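Local coordinates for protein beta-phosphoglucomutase (Clostridium difficile, PDB 4GIB) that probably interconverts beta-D-glucose 1-phosphate and beta-D-glucose 6-phosphate as a magnesium-dependent phosphomutase of the HAD-like superfamily, at residues T38-A41 against Y42-M46; A47-K50 against L51-V55; E100-N103 against Y104-S107. All coordinates share one frame; numbering follows the deposited sequence. Where two conformers were deposited one is given.

Contact 1: T38-A41 against Y42-M46. With GLY (glycine), chain H.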
ATOM      1  N   THR A  38      -2.261   1.002   8.463  1.00 23.01           N
ATOM      2  CA  THR A  38      -3.059   2.101   8.977  1.00 24.00           C
ATOM      3  C   THR A  38      -3.885   2.724   7.835  1.00 23.61           C
ATOM      4  O   THR A  38      -3.604   2.497   6.665  1.00 22.53           O
ATOM      5  CB  THR A  38      -2.139   3.171   9.616  1.00 24.89           C
ATOM      6  OG1 THR A  38      -2.908   4.086  10.392  1.00 22.62           O
ATOM      7  CG2 THR A  38      -1.332   3.911   8.553  1.00 22.24           C
ATOM      8  N   ASP A  39      -4.884   3.527   8.179  1.00 24.69           N
ATOM      9  CA  ASP A  39      -5.718   4.171   7.161  1.00 25.32           C
ATOM     10  C   ASP A  39      -5.223   5.568   6.795  1.00 24.02           C
ATOM     11  O   ASP A  39      -5.226   6.476   7.613  1.00 26.01           O
ATOM     12  CB  ASP A  39      -7.158   4.216   7.635  1.00 26.21           C
ATOM     13  CG  ASP A  39      -7.730   2.829   7.856  1.00 28.21           C
ATOM     14  OD1 ASP A  39      -7.683   1.995   6.929  1.00 29.45           O
ATOM     15  OD2 ASP A  39      -8.236   2.574   8.960  1.00 41.24           O
ATOM     16  N   THR A  40      -4.790   5.718   5.551  1.00 23.02           N
ATOM     17  CA  THR A  40      -4.312   6.999   5.023  1.00 22.73           C
ATOM     18  C   THR A  40      -5.147   7.495   3.831  1.00 22.77           C
ATOM     19  O   THR A  40      -5.039   8.672   3.428  1.00 21.80           O
ATOM     20  CB  THR A  40      -2.902   6.841   4.519  1.00 22.90           C
ATOM     21  OG1 THR A  40      -2.897   5.858   3.483  1.00 21.55           O
ATOM     22  CG2 THR A  40      -1.963   6.400   5.653  1.00 24.25           C
ATOM     23  N   ALA A  41      -5.975   6.598   3.283  1.00 22.05           N
ATOM     24  CA  ALA A  41      -6.770   6.869   2.083  1.00 23.45           C
ATOM     25  C   ALA A  41      -7.682   8.085   2.214  1.00 24.05           C
ATOM     26  O   ALA A  41      -7.793   8.900   1.282  1.00 23.54           O
ATOM     27  CB  ALA A  41      -7.593   5.609   1.695  1.00 24.56           C
ATOM     28  N   TYR A  42      -8.324   8.229   3.367  1.00 23.62           N
ATOM     29  CA  TYR A  42      -9.194   9.371   3.551  1.00 25.40           C
ATOM     30  C   TYR A  42      -8.387  10.674   3.610  1.00 24.51           C
ATOM     31  O   TYR A  42      -8.833  11.711   3.094  1.00 22.42           O
ATOM     32  CB  TYR A  42     -10.066   9.224   4.793  1.00 26.10           C
ATOM     33  CG  TYR A  42     -11.203  10.211   4.794  1.00 28.11           C
ATOM     34  CD1 TYR A  42     -12.261  10.069   3.902  1.00 31.32           C
ATOM     35  CD2 TYR A  42     -11.235  11.276   5.679  1.00 31.14           C
ATOM     36  CE1 TYR A  42     -13.317  10.969   3.888  1.00 31.47           C
ATOM     37  CE2 TYR A  42     -12.294  12.178   5.678  1.00 32.72           C
ATOM     38  CZ  TYR A  42     -13.330  12.013   4.782  1.00 28.89           C
ATOM     39  OH  TYR A  42     -14.382  12.885   4.784  1.00 31.66           O
ATOM     40  N   TYR A  43      -7.199  10.624   4.217  1.00 24.44           N
ATOM     41  CA  TYR A  43      -6.357  11.835   4.308  1.00 23.76           C
ATOM     42  C   TYR A  43      -5.903  12.280   2.919  1.00 22.33           C
ATOM     43  O   TYR A  43      -5.940  13.458   2.610  1.00 23.35           O
ATOM     44  CB  TYR A  43      -5.151  11.625   5.226  1.00 25.34           C
ATOM     45  CG  TYR A  43      -5.510  11.271   6.647  1.00 23.43           C
ATOM     46  CD1 TYR A  43      -6.364  12.081   7.386  1.00 28.49           C
ATOM     47  CD2 TYR A  43      -4.940  10.169   7.281  1.00 25.16           C
ATOM     48  CE1 TYR A  43      -6.698  11.770   8.708  1.00 30.03           C
ATOM     49  CE2 TYR A  43      -5.256   9.857   8.617  1.00 27.64           C
ATOM     50  CZ  TYR A  43      -6.140  10.664   9.314  1.00 29.72           C
ATOM     51  OH  TYR A  43      -6.475  10.382  10.617  1.00 40.35           O
ATOM     52  N   HIS A  44      -5.476  11.331   2.087  1.00 20.60           N
ATOM     53  CA  HIS A  44      -5.083  11.628   0.710  1.00 20.10           C
ATOM     54  C   HIS A  44      -6.257  12.246  -0.036  1.00 20.78           C
ATOM     55  O   HIS A  44      -6.101  13.219  -0.762  1.00 20.56           O
ATOM     56  CB  HIS A  44      -4.669  10.360  -0.052  1.00 20.52           C
ATOM     57  CG  HIS A  44      -3.310   9.848   0.298  1.00 20.03           C
ATOM     58  ND1 HIS A  44      -2.156  10.457  -0.140  1.00 21.69           N
ATOM     59  CD2 HIS A  44      -2.917   8.753   0.997  1.00 18.95           C
ATOM     60  CE1 HIS A  44      -1.109   9.784   0.307  1.00 21.21           C
ATOM     61  NE2 HIS A  44      -1.545   8.738   0.987  1.00 18.44           N
ATOM     62  N   TYR A  45      -7.433  11.655   0.149  1.00 20.09           N
ATOM     63  CA  TYR A  45      -8.646  12.132  -0.507  1.00 20.20           C
ATOM     64  C   TYR A  45      -9.011  13.563  -0.115  1.00 19.89           C
ATOM     65  O   TYR A  45      -9.426  14.335  -0.952  1.00 20.05           O
ATOM     66  CB  TYR A  45      -9.806  11.189  -0.237  1.00 18.46           C
ATOM     67  CG  TYR A  45     -11.140  11.802  -0.527  1.00 25.28           C
ATOM     68  CD1 TYR A  45     -11.603  11.934  -1.836  1.00 27.61           C
ATOM     69  CD2 TYR A  45     -11.945  12.263   0.501  1.00 25.73           C
ATOM     70  CE1 TYR A  45     -12.835  12.519  -2.102  1.00 30.78           C
ATOM     71  CE2 TYR A  45     -13.188  12.840   0.240  1.00 30.91           C
ATOM     72  CZ  TYR A  45     -13.629  12.956  -1.061  1.00 30.50           C
ATOM     73  OH  TYR A  45     -14.861  13.545  -1.320  1.00 31.89           O
ATOM     74  N   MET A  46      -8.886  13.894   1.162  1.00 20.85           N
ATOM     75  CA  MET A  46      -9.154  15.251   1.631  1.00 22.27           C
ATOM     76  C   MET A  46      -8.168  16.219   0.992  1.00 22.77           C
ATOM     77  O   MET A  46      -8.546  17.329   0.589  1.00 22.18           O
ATOM     78  CB  MET A  46      -9.038  15.333   3.161  1.00 22.84           C
ATOM     79  CG  MET A  46     -10.200  14.701   3.896  1.00 27.14           C
ATOM     80  SD  MET A  46     -10.082  14.835   5.685  1.00 34.88           S
ATOM     81  CE  MET A  46      -8.804  13.658   6.051  1.00 33.34           C
TER
HETATM   82  N   GLY H 306     -11.983   6.837   7.727  1.00 54.72           N
HETATM   83  CA  GLY H 306     -13.117   7.366   8.543  1.00 54.18           C
HETATM   84  C   GLY H 306     -14.029   8.284   7.747  1.00 54.03           C
HETATM   85  O   GLY H 306     -15.207   7.989   7.538  1.00 54.16           O
HETATM   86  OXT GLY H 306     -13.624   9.351   7.280  1.00 53.39           O
HETATM   87  O   HOH W   1      -0.646   5.819   2.131  1.00 19.59           O
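One water joins the side chains of Thr40 and His44, lying 2.6 Å from Thr40 OG1 and 3.3 Å from His44 NE2. It sits at the edge of the imidazole, in the ring plane. With OG1 set between its own N and carbonyl carbon (chi1 60°), the Thr40 side chain lies alongside that of His44, pointing the same way. His44 swings back toward the first turn, its CG beside its own N (chi1 -76°), which brings CD2 to 3.2 Å from Thr40 O. That carbonyl also receives His44 N at 3.0 Å, in an almost straight bond, and Tyr45 N reaches Ala41 O in the next one.

Tyr43 lies obliquely against the preceding loop, with CE2 3.5 Å from Asp39 O. On another side, Tyr42 offers a ring face to a bound glycine, whose OXT stands 3.3 Å above the plane, over its centre.

Histidine suits position 44 because NE2 meets the water while ND1 hydrogen-bonds Lys101 NZ, and its ring can stack on Tyr105, both residues of helix 91-109. Asp34 OD1 accepts hydrogen bonds from the backbone N of Thr40 and of Ala41, tying the loop to a predicted acid/base residue. The linker 38-41 runs from helix 33-37, which follows core strand 28-31, into helix 41-53 of the helical cap, and probably forms part of the cap-core hinge, as in related beta-phosphoglucomutases.

Contact 2: A47-K50 against L51-V55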
ATOM      1  N   ALA A  47      -6.902  15.789   0.907  1.00 21.04           N
ATOM      2  CA  ALA A  47      -5.841  16.601   0.316  1.00 20.49           C
ATOM      3  C   ALA A  47      -6.020  16.759  -1.193  1.00 21.68           C
ATOM      4  O   ALA A  47      -5.819  17.861  -1.724  1.00 20.80           O
ATOM      5  CB  ALA A  47      -4.465  16.009   0.627  1.00 20.50           C
ATOM      6  N   TRP A  48      -6.375  15.673  -1.883  1.00 19.61           N
ATOM      7  CA  TRP A  48      -6.577  15.746  -3.328  1.00 20.92           C
ATOM      8  C   TRP A  48      -7.847  16.534  -3.651  1.00 23.34           C
ATOM      9  O   TRP A  48      -7.857  17.352  -4.593  1.00 24.28           O
ATOM     10  CB  TRP A  48      -6.629  14.359  -3.996  1.00 20.83           C
ATOM     11  CG  TRP A  48      -5.294  13.676  -4.218  1.00 19.92           C
ATOM     12  CD1 TRP A  48      -4.930  12.437  -3.789  1.00 20.29           C
ATOM     13  CD2 TRP A  48      -4.152  14.205  -4.929  1.00 18.34           C
ATOM     14  NE1 TRP A  48      -3.645  12.156  -4.188  1.00 22.27           N
ATOM     15  CE2 TRP A  48      -3.148  13.220  -4.894  1.00 17.59           C
ATOM     16  CE3 TRP A  48      -3.890  15.413  -5.593  1.00 21.31           C
ATOM     17  CZ2 TRP A  48      -1.890  13.404  -5.488  1.00 22.42           C
ATOM     18  CZ3 TRP A  48      -2.644  15.598  -6.184  1.00 21.58           C
ATOM     19  CH2 TRP A  48      -1.655  14.600  -6.123  1.00 18.09           C
ATOM     20  N   ARG A  49      -8.901  16.311  -2.869  0.70 22.68           N
ATOM     21  CA  ARG A  49     -10.156  17.009  -3.092  0.70 25.06           C
ATOM     22  C   ARG A  49      -9.991  18.533  -3.100  0.70 25.28           C
ATOM     23  O   ARG A  49     -10.582  19.211  -3.927  0.70 26.64           O
ATOM     24  CB  ARG A  49     -11.173  16.611  -2.040  0.70 27.53           C
ATOM     25  CG  ARG A  49     -12.520  17.218  -2.254  0.70 30.15           C
ATOM     26  CD  ARG A  49     -13.483  16.718  -1.227  0.70 35.78           C
ATOM     27  NE  ARG A  49     -13.078  17.076   0.130  0.70 36.39           N
ATOM     28  CZ  ARG A  49     -13.751  16.723   1.216  0.70 37.55           C
ATOM     29  NH1 ARG A  49     -14.851  15.993   1.103  0.70 38.47           N
ATOM     30  NH2 ARG A  49     -13.319  17.093   2.415  0.70 40.96           N
ATOM     31  N   LYS A  50      -9.195  19.065  -2.178  1.00 26.77           N
ATOM     32  CA  LYS A  50      -8.963  20.518  -2.089  1.00 27.97           C
ATOM     33  C   LYS A  50      -8.266  21.066  -3.350  1.00 26.55           C
ATOM     34  O   LYS A  50      -8.647  22.103  -3.876  1.00 29.37           O
ATOM     35  CB  LYS A  50      -8.153  20.851  -0.832  1.00 29.59           C
ATOM     36  CG  LYS A  50      -7.926  22.333  -0.592  1.00 32.90           C
ATOM     37  CD  LYS A  50      -7.198  22.577   0.726  1.00 37.17           C
ATOM     38  CE  LYS A  50      -6.873  24.053   0.898  1.00 40.25           C
ATOM     39  NZ  LYS A  50      -6.053  24.309   2.106  1.00 41.68           N
ATOM     40  N   LEU A  51      -7.258  20.357  -3.834  1.00 25.34           N
ATOM     41  CA  LEU A  51      -6.533  20.775  -5.038  1.00 23.60           C
ATOM     42  C   LEU A  51      -7.375  20.568  -6.290  1.00 22.43           C
ATOM     43  O   LEU A  51      -7.316  21.362  -7.199  1.00 21.93           O
ATOM     44  CB  LEU A  51      -5.228  19.987  -5.172  1.00 23.95           C
ATOM     45  CG  LEU A  51      -4.276  20.487  -6.272  1.00 26.03           C
ATOM     46  CD1 LEU A  51      -3.623  21.856  -5.846  1.00 25.35           C
ATOM     47  CD2 LEU A  51      -3.221  19.461  -6.524  1.00 28.37           C
ATOM     48  N   ALA A  52      -8.146  19.479  -6.331  1.00 22.09           N
ATOM     49  CA  ALA A  52      -9.009  19.184  -7.454  1.00 22.36           C
ATOM     50  C   ALA A  52     -10.075  20.270  -7.625  1.00 24.54           C
ATOM     51  O   ALA A  52     -10.334  20.699  -8.747  1.00 22.50           O
ATOM     52  CB  ALA A  52      -9.665  17.809  -7.291  1.00 23.25           C
ATOM     53  N   HIS A  53     -10.695  20.718  -6.523  1.00 26.41           N
ATOM     54  CA  HIS A  53     -11.693  21.778  -6.631  1.00 28.20           C
ATOM     55  C   HIS A  53     -11.129  22.998  -7.320  1.00 26.76           C
ATOM     56  O   HIS A  53     -11.856  23.665  -8.029  1.00 25.01           O
ATOM     57  CB  HIS A  53     -12.311  22.204  -5.284  1.00 29.65           C
ATOM     58  CG  HIS A  53     -13.268  21.205  -4.715  1.00 32.14           C
ATOM     59  ND1 HIS A  53     -13.422  21.006  -3.362  1.00 32.25           N
ATOM     60  CD2 HIS A  53     -14.094  20.321  -5.321  1.00 35.83           C
ATOM     61  CE1 HIS A  53     -14.331  20.066  -3.157  1.00 37.26           C
ATOM     62  NE2 HIS A  53     -14.748  19.627  -4.329  1.00 37.09           N
ATOM     63  N   LYS A  54      -9.841  23.282  -7.114  1.00 27.25           N
ATOM     64  CA  LYS A  54      -9.195  24.451  -7.745  1.00 29.69           C
ATOM     65  C   LYS A  54      -9.014  24.349  -9.253  1.00 29.14           C
ATOM     66  O   LYS A  54      -8.571  25.324  -9.876  1.00 30.83           O
ATOM     67  CB  LYS A  54      -7.835  24.749  -7.103  1.00 30.53           C
ATOM     68  CG  LYS A  54      -7.942  25.219  -5.659  1.00 35.68           C
ATOM     69  CD  LYS A  54      -6.567  25.454  -5.047  1.00 41.40           C
ATOM     70  CE  LYS A  54      -6.692  25.878  -3.586  1.00 45.68           C
ATOM     71  NZ  LYS A  54      -5.384  26.243  -2.987  1.00 47.11           N
ATOM     72  N   VAL A  55      -9.312  23.187  -9.839  1.00 27.12           N
ATOM     73  CA  VAL A  55      -9.223  23.021 -11.290  1.00 27.45           C
ATOM     74  C   VAL A  55     -10.559  22.495 -11.848  1.00 29.94           C
ATOM     75  O   VAL A  55     -10.604  21.799 -12.858  1.00 30.29           O
ATOM     76  CB  VAL A  55      -8.005  22.141 -11.709  1.00 27.23           C
ATOM     77  CG1 VAL A  55      -6.703  22.874 -11.396  1.00 26.15           C
ATOM     78  CG2 VAL A  55      -8.042  20.742 -11.029  1.00 20.55           C
TER
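Trp48 and Leu51 lie side by side on helix 41-53, an alpha-helix of the helical cap that HAD phosphomutases carry beside their Rossmann-like core. Their contact is apolar: Leu51 CD2 meets the rim of the indole near its plane, 3.9 Å from CZ3. Both are large hydrophobic residues on the buried side of the helix. The indole also packs on Ser75, Leu76 and Ile79 of helix 72-82, where small Ala52 suits the approach of Ile79, and Leu51 packs on Met97 of helix 91-109. On this buried side Trp48 makes a cation-pi contact with Lys101, and both are predicted to line the substrate site.

Backbone bonds join successive turns. Ala52 N gives to Trp48 O at 2.8 Å, and His53 N to Arg49 O at 3.0 Å.

Charged and polar groups occupy the outer side. Lys50 NZ and Lys54 NZ are 5.5 Å apart, and their like charges are probably eased by separate partners: Lys54 forms a salt bridge with Glu100, and Lys50 a cation-pi contact with Tyr104. Arg49 and His53 run side by side; in one of the two conformers modelled for the arginine, Arg49 CG is 3.5 Å from His53 CE1, and the guanidinium and imidazole planes are 14° apart.

The last kind of contact is carbonyl over ring. With CG beside its own N (chi1 -73°), His53 folds back along the helix, and Arg49 O stands 3.3 Å above one face of the imidazole, offset toward its rim.

Contact 3: E100-N103 against Y104-S107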
ATOM      1  N   GLU A 100       1.674  21.552  -3.068  1.00 22.76           N
ATOM      2  CA  GLU A 100       0.647  22.136  -2.232  1.00 26.27           C
ATOM      3  C   GLU A 100      -0.190  21.031  -1.607  1.00 25.35           C
ATOM      4  O   GLU A 100      -0.520  21.083  -0.429  1.00 28.21           O
ATOM      5  CB  GLU A 100      -0.229  23.108  -3.048  1.00 30.03           C
ATOM      6  CG  GLU A 100      -1.399  23.685  -2.264  1.00 33.44           C
ATOM      7  CD  GLU A 100      -2.296  24.616  -3.080  1.00 43.50           C
ATOM      8  OE1 GLU A 100      -3.415  24.898  -2.590  1.00 45.41           O
ATOM      9  OE2 GLU A 100      -1.897  25.061  -4.191  1.00 47.60           O
ATOM     10  N   LYS A 101      -0.513  20.023  -2.399  1.00 24.10           N
ATOM     11  CA  LYS A 101      -1.263  18.896  -1.913  1.00 23.54           C
ATOM     12  C   LYS A 101      -0.449  18.122  -0.883  1.00 22.87           C
ATOM     13  O   LYS A 101      -0.973  17.751   0.169  1.00 22.23           O
ATOM     14  CB  LYS A 101      -1.663  17.986  -3.081  1.00 23.87           C
ATOM     15  CG  LYS A 101      -2.410  16.701  -2.683  1.00 23.08           C
ATOM     16  CD  LYS A 101      -1.489  15.533  -2.302  1.00 21.08           C
ATOM     17  CE  LYS A 101      -2.314  14.367  -1.761  1.00 21.40           C
ATOM     18  NZ  LYS A 101      -1.528  13.160  -1.465  1.00 14.31           N
ATOM     19  N   ASN A 102       0.822  17.870  -1.185  1.00 20.72           N
ATOM     20  CA  ASN A 102       1.677  17.126  -0.256  1.00 20.97           C
ATOM     21  C   ASN A 102       1.736  17.835   1.109  1.00 22.13           C
ATOM     22  O   ASN A 102       1.490  17.211   2.143  1.00 24.29           O
ATOM     23  CB  ASN A 102       3.082  16.936  -0.832  1.00 20.42           C
ATOM     24  CG  ASN A 102       3.937  15.942  -0.026  1.00 23.10           C
ATOM     25  OD1 ASN A 102       3.443  14.947   0.492  1.00 17.47           O
ATOM     26  ND2 ASN A 102       5.237  16.181   0.001  1.00 27.96           N
ATOM     27  N   ASN A 103       2.046  19.131   1.109  1.00 22.71           N
ATOM     28  CA  ASN A 103       2.086  19.902   2.352  1.00 24.07           C
ATOM     29  C   ASN A 103       0.803  19.736   3.157  1.00 22.64           C
ATOM     30  O   ASN A 103       0.831  19.568   4.368  1.00 22.11           O
ATOM     31  CB  ASN A 103       2.314  21.388   2.070  1.00 25.76           C
ATOM     32  CG  ASN A 103       3.695  21.680   1.494  1.00 29.84           C
ATOM     33  OD1 ASN A 103       4.626  20.882   1.636  1.00 28.53           O
ATOM     34  ND2 ASN A 103       3.836  22.845   0.855  1.00 30.18           N
ATOM     35  N   TYR A 104      -0.329  19.767   2.474  1.00 23.07           N
ATOM     36  CA  TYR A 104      -1.600  19.616   3.156  1.00 24.37           C
ATOM     37  C   TYR A 104      -1.764  18.184   3.680  1.00 22.75           C
ATOM     38  O   TYR A 104      -2.205  18.003   4.801  1.00 24.37           O
ATOM     39  CB  TYR A 104      -2.765  20.065   2.262  1.00 26.13           C
ATOM     40  CG  TYR A 104      -4.086  20.112   2.994  1.00 28.80           C
ATOM     41  CD1 TYR A 104      -4.219  20.837   4.165  1.00 32.71           C
ATOM     42  CD2 TYR A 104      -5.199  19.439   2.511  1.00 32.81           C
ATOM     43  CE1 TYR A 104      -5.419  20.880   4.850  1.00 37.53           C
ATOM     44  CE2 TYR A 104      -6.417  19.476   3.193  1.00 35.87           C
ATOM     45  CZ  TYR A 104      -6.515  20.202   4.358  1.00 35.39           C
ATOM     46  OH  TYR A 104      -7.702  20.258   5.035  1.00 43.15           O
ATOM     47  N   TYR A 105      -1.356  17.185   2.896  1.00 21.72           N
ATOM     48  CA  TYR A 105      -1.437  15.786   3.327  1.00 21.51           C
ATOM     49  C   TYR A 105      -0.537  15.544   4.562  1.00 23.43           C
ATOM     50  O   TYR A 105      -0.969  14.927   5.550  1.00 24.18           O
ATOM     51  CB  TYR A 105      -1.066  14.829   2.178  1.00 21.29           C
ATOM     52  CG  TYR A 105      -0.978  13.383   2.610  1.00 20.72           C
ATOM     53  CD1 TYR A 105      -2.130  12.652   2.896  1.00 17.21           C
ATOM     54  CD2 TYR A 105       0.262  12.742   2.741  1.00 17.31           C
ATOM     55  CE1 TYR A 105      -2.053  11.326   3.331  1.00 19.74           C
ATOM     56  CE2 TYR A 105       0.347  11.421   3.146  1.00 19.25           C
ATOM     57  CZ  TYR A 105      -0.814  10.715   3.449  1.00 21.22           C
ATOM     58  OH  TYR A 105      -0.743   9.402   3.863  1.00 20.74           O
ATOM     59  N   VAL A 106       0.687  16.064   4.508  1.00 22.96           N
ATOM     60  CA  VAL A 106       1.666  15.919   5.595  1.00 23.50           C
ATOM     61  C   VAL A 106       1.150  16.536   6.896  1.00 25.36           C
ATOM     62  O   VAL A 106       1.415  16.045   7.989  1.00 25.55           O
ATOM     63  CB  VAL A 106       3.024  16.534   5.171  1.00 26.45           C
ATOM     64  CG1 VAL A 106       3.976  16.783   6.389  1.00 26.00           C
ATOM     65  CG2 VAL A 106       3.668  15.648   4.108  1.00 19.25           C
ATOM     66  N   SER A 107       0.387  17.605   6.764  1.00 25.09           N
ATOM     67  CA  SER A 107      -0.186  18.265   7.907  1.00 24.96           C
ATOM     68  C   SER A 107      -1.245  17.381   8.552  1.00 21.80           C
ATOM     69  O   SER A 107      -1.407  17.375   9.759  1.00 22.21           O
ATOM     70  CB  SER A 107      -0.795  19.592   7.471  1.00 26.40           C
ATOM     71  OG  SER A 107      -1.414  20.211   8.563  1.00 31.09           O
TER
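From Glu100 to Ser107 the backbone makes two turns of alpha-helix, each N from Tyr104 onward giving to the O four residues earlier. These turns belong to helix 91-109 of the helical cap in this HAD-fold enzyme. The bonds are uneven: Val106 N to Asn102 O is short and nearly straight, 2.7 Å with an N-H...O angle of 170°, whereas Ser107 N to Asn103 O is 3.1 Å and more bent, at 143°.

Lys101 and Tyr105, one turn apart, run side by side. With CG anti to its N, the lysine chain bends at chi2 (-85°), which turns its end toward the following turn and brings NZ to 4.0 Å from Tyr105 CB. The ammonium approaches the ring obliquely near CG. Lysine fits here because its long aliphatic part can pack in a buried setting while NZ reaches a polar pocket; NZ hydrogen-bonds His44 ND1, and a bound phosphate lies about 4 Å from the side chain. This is consistent with its predicted role in substrate binding. Tyrosine supplies a broad buried surface, and its ring also packs on Tyr43 and Ala47 of helix 41-53.

The side chains of Asn102 and Val106 meet at a slant on another side of the helix. An amide suits position 102 because its oxygen can accept the hydrogen bond from Asn143 ND2, in the loop after core strand 134-137, where cap meets core. Val106 packs on Asn143 too. Its CG2, placed beside its own N, is 3.3 Å from Asn102 O and 3.7 Å from Asn102 OD1.

Contacts 1 and 2 follow one another along helix 41-53, their centres 14 Å apart; contact 3 comes later in the chain, on helix 91-109, about 12 Å between centres from each of them. The two helices therefore pack together over most of the first one's length, with contact 3 touching both others. All three lie on the same side of the chain's centre. Contact 1 is nearest to it, at about 12 Å, where the cap joins the core with its parallel sheet, and contact 2 is farthest, at about 22 Å. The predicted substrate residues Trp48 and Lys101 meet between the helices, so the paired helices probably form one wall of the substrate pocket.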